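Local coordinates for protein ribose 5-phosphate isomerase (Trypanosoma cruzi, PDB 3M1P) that probably interconverts ribose 5-phosphate and ribulose 5-phosphate, as a type B ribose 5-phosphate isomerase of the RpiB/LacAB family, at residues 96-108 against 124-138. The protein carries 1 engineered substitution. Numbering follows the deposited sequence. Where two conformers were deposited one is given.
With PO4 (phosphate ion), chain C.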
ATOM      1  N   ALA A  96       7.185  -4.892   7.277  1.00 12.77           N
ATOM      2  CA  ALA A  96       8.148  -4.517   8.325  1.00 13.10           C
ATOM      3  C   ALA A  96       8.356  -5.671   9.312  1.00 13.10           C
ATOM      4  O   ALA A  96       9.493  -6.008   9.677  1.00 12.81           O
ATOM      5  CB  ALA A  96       7.699  -3.242   9.057  1.00 12.61           C
ATOM      6  N   ALA A  97       7.248  -6.275   9.734  1.00 13.36           N
ATOM      7  CA  ALA A  97       7.296  -7.386  10.678  1.00 13.70           C
ATOM      8  C   ALA A  97       7.938  -8.614  10.049  1.00 13.92           C
ATOM      9  O   ALA A  97       8.822  -9.228  10.658  1.00 14.32           O
ATOM     10  CB  ALA A  97       5.891  -7.712  11.210  1.00 13.42           C
ATOM     11  N   MET A  98       7.519  -8.956   8.834  0.50 13.90           N
ATOM     12  CA  MET A  98       7.983 -10.176   8.175  0.50 14.17           C
ATOM     13  C   MET A  98       9.443 -10.118   7.728  0.50 14.09           C
ATOM     14  O   MET A  98      10.117 -11.159   7.659  0.50 14.13           O
ATOM     15  CB  MET A  98       7.083 -10.536   6.991  0.50 14.14           C
ATOM     16  CG  MET A  98       5.651 -10.917   7.387  0.50 15.17           C
ATOM     17  SD  MET A  98       5.516 -12.185   8.663  0.50 16.61           S
ATOM     18  CE  MET A  98       6.503 -13.516   7.968  0.50 15.66           C
ATOM     19  N   SER A  99       9.916  -8.911   7.422  1.00 13.81           N
ATOM     20  CA  SER A  99      11.331  -8.671   7.103  1.00 13.72           C
ATOM     21  C   SER A  99      12.234  -9.070   8.268  1.00 13.60           C
ATOM     22  O   SER A  99      13.344  -9.598   8.067  1.00 13.41           O
ATOM     23  CB  SER A  99      11.568  -7.209   6.731  1.00 12.98           C
ATOM     24  OG  SER A  99      11.504  -6.359   7.861  1.00 14.19           O
ATOM     25  N   ARG A 100      11.732  -8.837   9.478  1.00 13.38           N
ATOM     26  CA  ARG A 100      12.391  -9.281  10.708  1.00 13.84           C
ATOM     27  C   ARG A 100      12.149 -10.777  10.997  1.00 14.40           C
ATOM     28  O   ARG A 100      13.099 -11.521  11.254  1.00 14.74           O
ATOM     29  CB  ARG A 100      11.952  -8.406  11.897  1.00 13.47           C
ATOM     30  CG  ARG A 100      12.239  -6.906  11.728  1.00 12.04           C
ATOM     31  CD  ARG A 100      13.735  -6.553  11.878  1.00 12.82           C
ATOM     32  NE  ARG A 100      14.251  -7.038  13.156  1.00 13.32           N
ATOM     33  CZ  ARG A 100      15.174  -7.994  13.300  1.00 14.84           C
ATOM     34  NH1 ARG A 100      15.765  -8.551  12.238  1.00 12.32           N
ATOM     35  NH2 ARG A 100      15.528  -8.374  14.523  1.00 13.67           N
ATOM     36  N   ILE A 101      10.886 -11.216  10.945  1.00 14.85           N
ATOM     37  CA  ILE A 101      10.518 -12.598  11.289  1.00 15.18           C
ATOM     38  C   ILE A 101      11.141 -13.640  10.347  1.00 15.65           C
ATOM     39  O   ILE A 101      11.691 -14.654  10.810  1.00 16.34           O
ATOM     40  CB  ILE A 101       8.966 -12.795  11.353  1.00 15.53           C
ATOM     41  CG1 ILE A 101       8.329 -11.853  12.388  1.00 16.05           C
ATOM     42  CG2 ILE A 101       8.609 -14.234  11.680  1.00 15.41           C
ATOM     43  CD1 ILE A 101       6.778 -11.823  12.392  1.00 15.41           C
ATOM     44  N   HIS A 102      11.078 -13.378   9.044  0.50 15.35           N
ATOM     45  CA  HIS A 102      11.536 -14.339   8.038  0.50 15.20           C
ATOM     46  C   HIS A 102      12.957 -14.067   7.548  0.50 14.70           C
ATOM     47  O   HIS A 102      13.698 -15.001   7.256  0.50 14.64           O
ATOM     48  CB  HIS A 102      10.562 -14.375   6.844  0.50 15.27           C
ATOM     49  CG  HIS A 102       9.342 -15.218   7.071  0.50 15.94           C
ATOM     50  ND1 HIS A 102       8.567 -15.125   8.209  0.50 17.26           N
ATOM     51  CD2 HIS A 102       8.748 -16.156   6.293  0.50 16.31           C
ATOM     52  CE1 HIS A 102       7.564 -15.984   8.133  0.50 16.89           C
ATOM     53  NE2 HIS A 102       7.651 -16.620   6.977  0.50 17.42           N
ATOM     54  N   ASN A 103      13.329 -12.794   7.442  1.00 14.24           N
ATOM     55  CA  ASN A 103      14.589 -12.418   6.794  1.00 13.98           C
ATOM     56  C   ASN A 103      15.664 -11.899   7.732  1.00 14.18           C
ATOM     57  O   ASN A 103      16.775 -11.599   7.282  1.00 13.24           O
ATOM     58  CB  ASN A 103      14.331 -11.398   5.687  1.00 13.54           C
ATOM     59  CG  ASN A 103      13.205 -11.835   4.752  1.00 13.64           C
ATOM     60  OD1 ASN A 103      13.358 -12.782   3.980  1.00 16.63           O
ATOM     61  ND2 ASN A 103      12.075 -11.177   4.848  1.00  8.98           N
ATOM     62  N   ASP A 104      15.323 -11.796   9.023  1.00 14.42           N
ATOM     63  CA  ASP A 104      16.205 -11.181  10.012  1.00 15.23           C
ATOM     64  C   ASP A 104      16.855  -9.923   9.411  1.00 15.14           C
ATOM     65  O   ASP A 104      18.077  -9.723   9.513  1.00 15.50           O
ATOM     66  CB  ASP A 104      17.266 -12.196  10.461  1.00 15.66           C
ATOM     67  CG  ASP A 104      18.070 -11.725  11.665  1.00 16.37           C
ATOM     68  OD1 ASP A 104      17.600 -10.823  12.388  1.00 15.33           O
ATOM     69  OD2 ASP A 104      19.184 -12.269  11.871  1.00 17.43           O
ATOM     70  N   ALA A 105      16.033  -9.096   8.767  1.00 14.19           N
ATOM     71  CA  ALA A 105      16.518  -7.894   8.103  1.00 14.39           C
ATOM     72  C   ALA A 105      17.229  -7.007   9.105  1.00 14.26           C
ATOM     73  O   ALA A 105      16.776  -6.870  10.236  1.00 15.12           O
ATOM     74  CB  ALA A 105      15.357  -7.131   7.438  1.00 13.92           C
ATOM     75  N   ASN A 106      18.341  -6.405   8.701  1.00 13.82           N
ATOM     76  CA  ASN A 106      19.062  -5.499   9.586  1.00 13.47           C
ATOM     77  C   ASN A 106      18.989  -4.048   9.130  1.00 12.65           C
ATOM     78  O   ASN A 106      19.393  -3.156   9.855  1.00 12.27           O
ATOM     79  CB  ASN A 106      20.530  -5.944   9.813  1.00 13.72           C
ATOM     80  CG  ASN A 106      21.251  -6.312   8.509  1.00 13.53           C
ATOM     81  OD1 ASN A 106      20.962  -5.755   7.449  1.00 13.09           O
ATOM     82  ND2 ASN A 106      22.199  -7.255   8.596  1.00 13.62           N
ATOM     83  N   ILE A 107      18.464  -3.813   7.932  1.00 12.22           N
ATOM     84  CA  ILE A 107      18.180  -2.443   7.494  1.00 11.83           C
ATOM     85  C   ILE A 107      16.745  -2.312   6.962  1.00 12.09           C
ATOM     86  O   ILE A 107      16.320  -3.097   6.125  1.00 12.19           O
ATOM     87  CB  ILE A 107      19.208  -1.927   6.431  1.00 11.89           C
ATOM     88  CG1 ILE A 107      20.631  -1.866   7.023  1.00 11.95           C
ATOM     89  CG2 ILE A 107      18.757  -0.553   5.869  1.00 10.48           C
ATOM     90  CD1 ILE A 107      21.714  -1.342   6.095  1.00 11.66           C
ATOM     91  N   VAL A 108      16.000  -1.326   7.464  1.00 12.15           N
ATOM     92  CA  VAL A 108      14.678  -1.025   6.941  1.00 11.28           C
ATOM     93  C   VAL A 108      14.787   0.157   5.986  1.00 12.02           C
ATOM     94  O   VAL A 108      15.454   1.148   6.298  1.00 12.77           O
ATOM     95  CB  VAL A 108      13.602  -0.795   8.063  1.00 12.06           C
ATOM     96  CG1 VAL A 108      13.918   0.413   8.980  1.00  9.56           C
ATOM     97  CG2 VAL A 108      12.187  -0.682   7.465  1.00 10.64           C
ATOM     98  N   ILE A 124       9.033   1.729  11.199  1.00 13.44           N
ATOM     99  CA  ILE A 124      10.277   1.777  11.978  1.00 14.28           C
ATOM    100  C   ILE A 124      10.111   1.077  13.327  1.00 14.56           C
ATOM    101  O   ILE A 124      10.934   0.252  13.696  1.00 15.33           O
ATOM    102  CB  ILE A 124      10.825   3.233  12.114  1.00 14.24           C
ATOM    103  CG1 ILE A 124      11.406   3.675  10.769  1.00 13.83           C
ATOM    104  CG2 ILE A 124      11.903   3.343  13.229  1.00 14.09           C
ATOM    105  CD1 ILE A 124      11.658   5.159  10.669  1.00 14.83           C
ATOM    106  N   ILE A 125       9.013   1.365  14.021  1.00 14.32           N
ATOM    107  CA  ILE A 125       8.736   0.756  15.318  1.00 14.25           C
ATOM    108  C   ILE A 125       8.566  -0.757  15.223  1.00 13.66           C
ATOM    109  O   ILE A 125       9.175  -1.498  15.992  1.00 13.66           O
ATOM    110  CB  ILE A 125       7.516   1.447  16.016  1.00 14.85           C
ATOM    111  CG1 ILE A 125       7.908   2.877  16.456  1.00 15.05           C
ATOM    112  CG2 ILE A 125       6.940   0.559  17.162  1.00 14.71           C
ATOM    113  CD1 ILE A 125       6.717   3.841  16.688  1.00 14.18           C
ATOM    114  N   THR A 126       7.751  -1.210  14.274  1.00 12.97           N
ATOM    115  CA  THR A 126       7.531  -2.635  14.065  1.00 12.87           C
ATOM    116  C   THR A 126       8.827  -3.386  13.709  1.00 12.57           C
ATOM    117  O   THR A 126       9.096  -4.458  14.235  1.00 12.26           O
ATOM    118  CB  THR A 126       6.469  -2.868  12.961  1.00 13.23           C
ATOM    119  OG1 THR A 126       5.302  -2.101  13.264  1.00 11.45           O
ATOM    120  CG2 THR A 126       6.120  -4.349  12.860  1.00 12.58           C
ATOM    121  N   PHE A 127       9.613  -2.805  12.813  1.00 12.92           N
ATOM    122  CA  PHE A 127      10.902  -3.351  12.423  1.00 13.63           C
ATOM    123  C   PHE A 127      11.823  -3.535  13.637  1.00 14.51           C
ATOM    124  O   PHE A 127      12.396  -4.604  13.829  1.00 14.30           O
ATOM    125  CB  PHE A 127      11.556  -2.399  11.433  1.00 13.31           C
ATOM    126  CG  PHE A 127      12.806  -2.927  10.813  1.00 13.75           C
ATOM    127  CD1 PHE A 127      12.743  -3.780   9.725  1.00 11.55           C
ATOM    128  CD2 PHE A 127      14.064  -2.533  11.301  1.00 14.64           C
ATOM    129  CE1 PHE A 127      13.916  -4.257   9.129  1.00 13.05           C
ATOM    130  CE2 PHE A 127      15.241  -2.999  10.711  1.00 14.09           C
ATOM    131  CZ  PHE A 127      15.169  -3.869   9.631  1.00 11.42           C
ATOM    132  N   LEU A 128      11.946  -2.494  14.459  1.00 15.48           N
ATOM    133  CA  LEU A 128      12.878  -2.530  15.589  1.00 16.70           C
ATOM    134  C   LEU A 128      12.415  -3.473  16.692  1.00 17.22           C
ATOM    135  O   LEU A 128      13.233  -4.175  17.289  1.00 17.39           O
ATOM    136  CB  LEU A 128      13.147  -1.124  16.136  1.00 16.19           C
ATOM    137  CG  LEU A 128      13.905  -0.200  15.181  1.00 16.44           C
ATOM    138  CD1 LEU A 128      13.954   1.220  15.712  1.00 14.46           C
ATOM    139  CD2 LEU A 128      15.318  -0.732  14.888  1.00 15.07           C
ATOM    140  N   GLN A 129      11.102  -3.518  16.916  1.00 18.02           N
ATOM    141  CA  GLN A 129      10.510  -4.328  17.998  1.00 18.60           C
ATOM    142  C   GLN A 129      10.279  -5.808  17.680  1.00 19.46           C
ATOM    143  O   GLN A 129      10.217  -6.623  18.600  1.00 19.87           O
ATOM    144  CB  GLN A 129       9.192  -3.709  18.466  1.00 18.37           C
ATOM    145  CG  GLN A 129       9.338  -2.374  19.216  1.00 17.31           C
ATOM    146  CD  GLN A 129       7.998  -1.811  19.673  1.00 18.69           C
ATOM    147  OE1 GLN A 129       6.940  -2.341  19.323  1.00 18.06           O
ATOM    148  NE2 GLN A 129       8.035  -0.718  20.446  1.00 17.70           N
ATOM    149  N   THR A 130      10.136  -6.158  16.397  1.00 20.08           N
ATOM    150  CA  THR A 130       9.817  -7.534  16.004  1.00 20.64           C
ATOM    151  C   THR A 130      11.068  -8.410  15.982  1.00 21.10           C
ATOM    152  O   THR A 130      12.023  -8.089  15.288  1.00 21.29           O
ATOM    153  CB  THR A 130       9.119  -7.593  14.607  1.00 20.91           C
ATOM    154  OG1 THR A 130       8.007  -6.687  14.580  1.00 20.80           O
ATOM    155  CG2 THR A 130       8.633  -8.992  14.305  1.00 19.24           C
ATOM    156  N   PRO A 131      11.071  -9.511  16.757  1.00 21.86           N
ATOM    157  CA  PRO A 131      12.247 -10.393  16.766  1.00 22.46           C
ATOM    158  C   PRO A 131      12.338 -11.288  15.543  1.00 23.02           C
ATOM    159  O   PRO A 131      11.321 -11.576  14.908  1.00 22.87           O
ATOM    160  CB  PRO A 131      12.024 -11.264  18.014  1.00 22.62           C
ATOM    161  CG  PRO A 131      10.511 -11.326  18.166  1.00 22.56           C
ATOM    162  CD  PRO A 131      10.017  -9.963  17.697  1.00 21.61           C
ATOM    163  N   PHE A 132      13.554 -11.721  15.218  1.00 23.86           N
ATOM    164  CA  PHE A 132      13.745 -12.791  14.233  1.00 25.11           C
ATOM    165  C   PHE A 132      13.238 -14.092  14.850  1.00 26.16           C
ATOM    166  O   PHE A 132      13.461 -14.342  16.027  1.00 26.55           O
ATOM    167  CB  PHE A 132      15.214 -12.902  13.815  1.00 24.49           C
ATOM    168  CG  PHE A 132      15.529 -14.114  12.972  1.00 24.41           C
ATOM    169  CD1 PHE A 132      14.791 -14.403  11.826  1.00 23.33           C
ATOM    170  CD2 PHE A 132      16.599 -14.948  13.309  1.00 23.81           C
ATOM    171  CE1 PHE A 132      15.094 -15.516  11.042  1.00 23.77           C
ATOM    172  CE2 PHE A 132      16.916 -16.058  12.531  1.00 22.49           C
ATOM    173  CZ  PHE A 132      16.154 -16.348  11.396  1.00 24.59           C
ATOM    174  N   SER A 133      12.545 -14.901  14.054  1.00 27.75           N
ATOM    175  CA  SER A 133      11.895 -16.111  14.551  1.00 29.01           C
ATOM    176  C   SER A 133      12.887 -17.225  14.958  1.00 29.88           C
ATOM    177  O   SER A 133      12.604 -18.009  15.863  1.00 30.49           O
ATOM    178  CB  SER A 133      10.878 -16.623  13.531  1.00 28.59           C
ATOM    179  OG  SER A 133      11.521 -17.270  12.456  1.00 29.26           O
ATOM    180  N   GLY A 134      14.041 -17.287  14.293  1.00 30.61           N
ATOM    181  CA  GLY A 134      15.035 -18.324  14.557  1.00 30.72           C
ATOM    182  C   GLY A 134      14.691 -19.671  13.944  1.00 31.32           C
ATOM    183  O   GLY A 134      15.462 -20.624  14.073  1.00 31.31           O
ATOM    184  N   GLU A 135      13.551 -19.754  13.260  1.00 31.41           N
ATOM    185  CA  GLU A 135      13.053 -21.033  12.743  1.00 32.01           C
ATOM    186  C   GLU A 135      13.953 -21.617  11.659  1.00 31.47           C
ATOM    187  O   GLU A 135      14.555 -20.879  10.868  1.00 31.34           O
ATOM    188  CB  GLU A 135      11.591 -20.927  12.276  1.00 31.80           C
ATOM    189  CG  GLU A 135      10.587 -20.875  13.435  1.00 32.92           C
ATOM    190  CD  GLU A 135       9.147 -20.629  12.988  1.00 34.10           C
ATOM    191  OE1 GLU A 135       8.709 -21.215  11.972  1.00 36.03           O
ATOM    192  OE2 GLU A 135       8.437 -19.847  13.669  1.00 38.01           O
ATOM    193  N   GLU A 136      14.037 -22.945  11.652  1.00 31.12           N
ATOM    194  CA  GLU A 136      14.998 -23.700  10.834  1.00 30.90           C
ATOM    195  C   GLU A 136      15.060 -23.258   9.366  1.00 29.26           C
ATOM    196  O   GLU A 136      16.144 -23.021   8.834  1.00 28.85           O
ATOM    197  CB  GLU A 136      14.724 -25.214  10.948  1.00 30.71           C
ATOM    198  CG  GLU A 136      15.658 -26.088  10.108  1.00 32.95           C
ATOM    199  CD  GLU A 136      15.516 -27.581  10.390  1.00 33.23           C
ATOM    200  OE1 GLU A 136      14.379 -28.107  10.340  1.00 35.86           O
ATOM    201  OE2 GLU A 136      16.557 -28.232  10.647  1.00 36.63           O
ATOM    202  N   ARG A 137      13.898 -23.138   8.727  1.00 28.03           N
ATOM    203  CA  ARG A 137      13.842 -22.789   7.306  1.00 26.90           C
ATOM    204  C   ARG A 137      14.386 -21.390   6.990  1.00 25.95           C
ATOM    205  O   ARG A 137      15.066 -21.217   5.983  1.00 25.40           O
ATOM    206  CB  ARG A 137      12.438 -23.013   6.723  1.00 26.95           C
ATOM    207  CG  ARG A 137      11.364 -22.081   7.246  1.00 27.92           C
ATOM    208  CD  ARG A 137       9.978 -22.606   6.933  1.00 28.88           C
ATOM    209  NE  ARG A 137       8.965 -21.582   7.173  1.00 30.24           N
ATOM    210  CZ  ARG A 137       8.433 -21.321   8.366  1.00 32.03           C
ATOM    211  NH1 ARG A 137       8.809 -22.016   9.431  1.00 31.97           N
ATOM    212  NH2 ARG A 137       7.521 -20.359   8.495  1.00 32.26           N
ATOM    213  N   HIS A 138      14.127 -20.418   7.872  1.00 24.92           N
ATOM    214  CA  HIS A 138      14.622 -19.046   7.691  1.00 24.42           C
ATOM    215  C   HIS A 138      16.134 -18.947   7.855  1.00 23.66           C
ATOM    216  O   HIS A 138      16.792 -18.259   7.075  1.00 23.60           O
ATOM    217  CB  HIS A 138      13.894 -18.052   8.607  1.00 24.20           C
ATOM    218  CG  HIS A 138      12.405 -18.180   8.552  1.00 25.17           C
ATOM    219  ND1 HIS A 138      11.609 -18.130   9.676  1.00 26.81           N
ATOM    220  CD2 HIS A 138      11.571 -18.401   7.510  1.00 25.43           C
ATOM    221  CE1 HIS A 138      10.347 -18.297   9.327  1.00 26.94           C
ATOM    222  NE2 HIS A 138      10.298 -18.468   8.017  1.00 26.77           N
TER
HETATM  223  P   PO4 C 154       7.022 -19.930   4.647  0.50 24.90           P
HETATM  224  O1  PO4 C 154       6.457 -19.812   6.034  0.50 23.04           O
HETATM  225  O2  PO4 C 154       8.114 -20.968   4.626  0.50 24.41           O
HETATM  226  O3  PO4 C 154       7.580 -18.598   4.208  0.50 23.53           O
HETATM  227  O4  PO4 C 154       5.928 -20.379   3.702  0.50 23.72           O
HETATM  228  O   HOH W   1      13.948  -6.672  16.362  1.00 29.93           O
HETATM  229  O   HOH W   2      14.735 -16.263   5.303  1.00 16.93           O
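The F127 ring is clamped between V108 and R100. CB of V108 lies over the centre of one face, 3.4 Å from the ring centroid, and CD of R100 over the centre of the opposite face, both as CH-pi contacts. S99 OG comes to 3.4 Å from F127 CD1 at the rim, while its own hydrogen bond goes back to A96 O. With CG anti to the backbone N (chi1 -172°), F127 wedges between helix 93-101 and strand 107-111, and A105 packs its CB on CE1. R100 crosses the ring at about a right angle; bends at chi2 and chi3 turn its guanidinium aside, where NH1 makes a nearly straight salt bridge to D104 OD1 (2.9 Å) and NH2 donates to a water also bound by the carbonyls of L128 and T130. D104 in turn lies flat on F132: carboxylate and ring planes are 13° apart, and CB sits off-centre over one face while the backbone N of G134 covers the other. Beside this, I101 CG1 presses tightly on T130 CG2 at 3.5 Å, and I101 O receives a weak bond from S133 N. S133 OG also shares a hydrogen bond with H138 ND1, at the edge of that imidazole. The H102 and H138 rings meet obliquely, centroids 4.0 Å apart, with H138 NE2 over the centre of H102. R137 grips a phosphate ion, probably from the crystallisation liquor, through NE and NH2; R141, and H11 and R113 of a neighbouring subunit, also bind it, consistent with a substrate-phosphate site between subunits. In this helix-on-sheet packing of an alpha/beta fold, segments 96-101 and 124-129 run nearly parallel (19°, axes 8.0 Å apart) beside strand 107-111, where V108 and R100 also touch strand 64-69; beyond F132 the chain leads into helix 136-150.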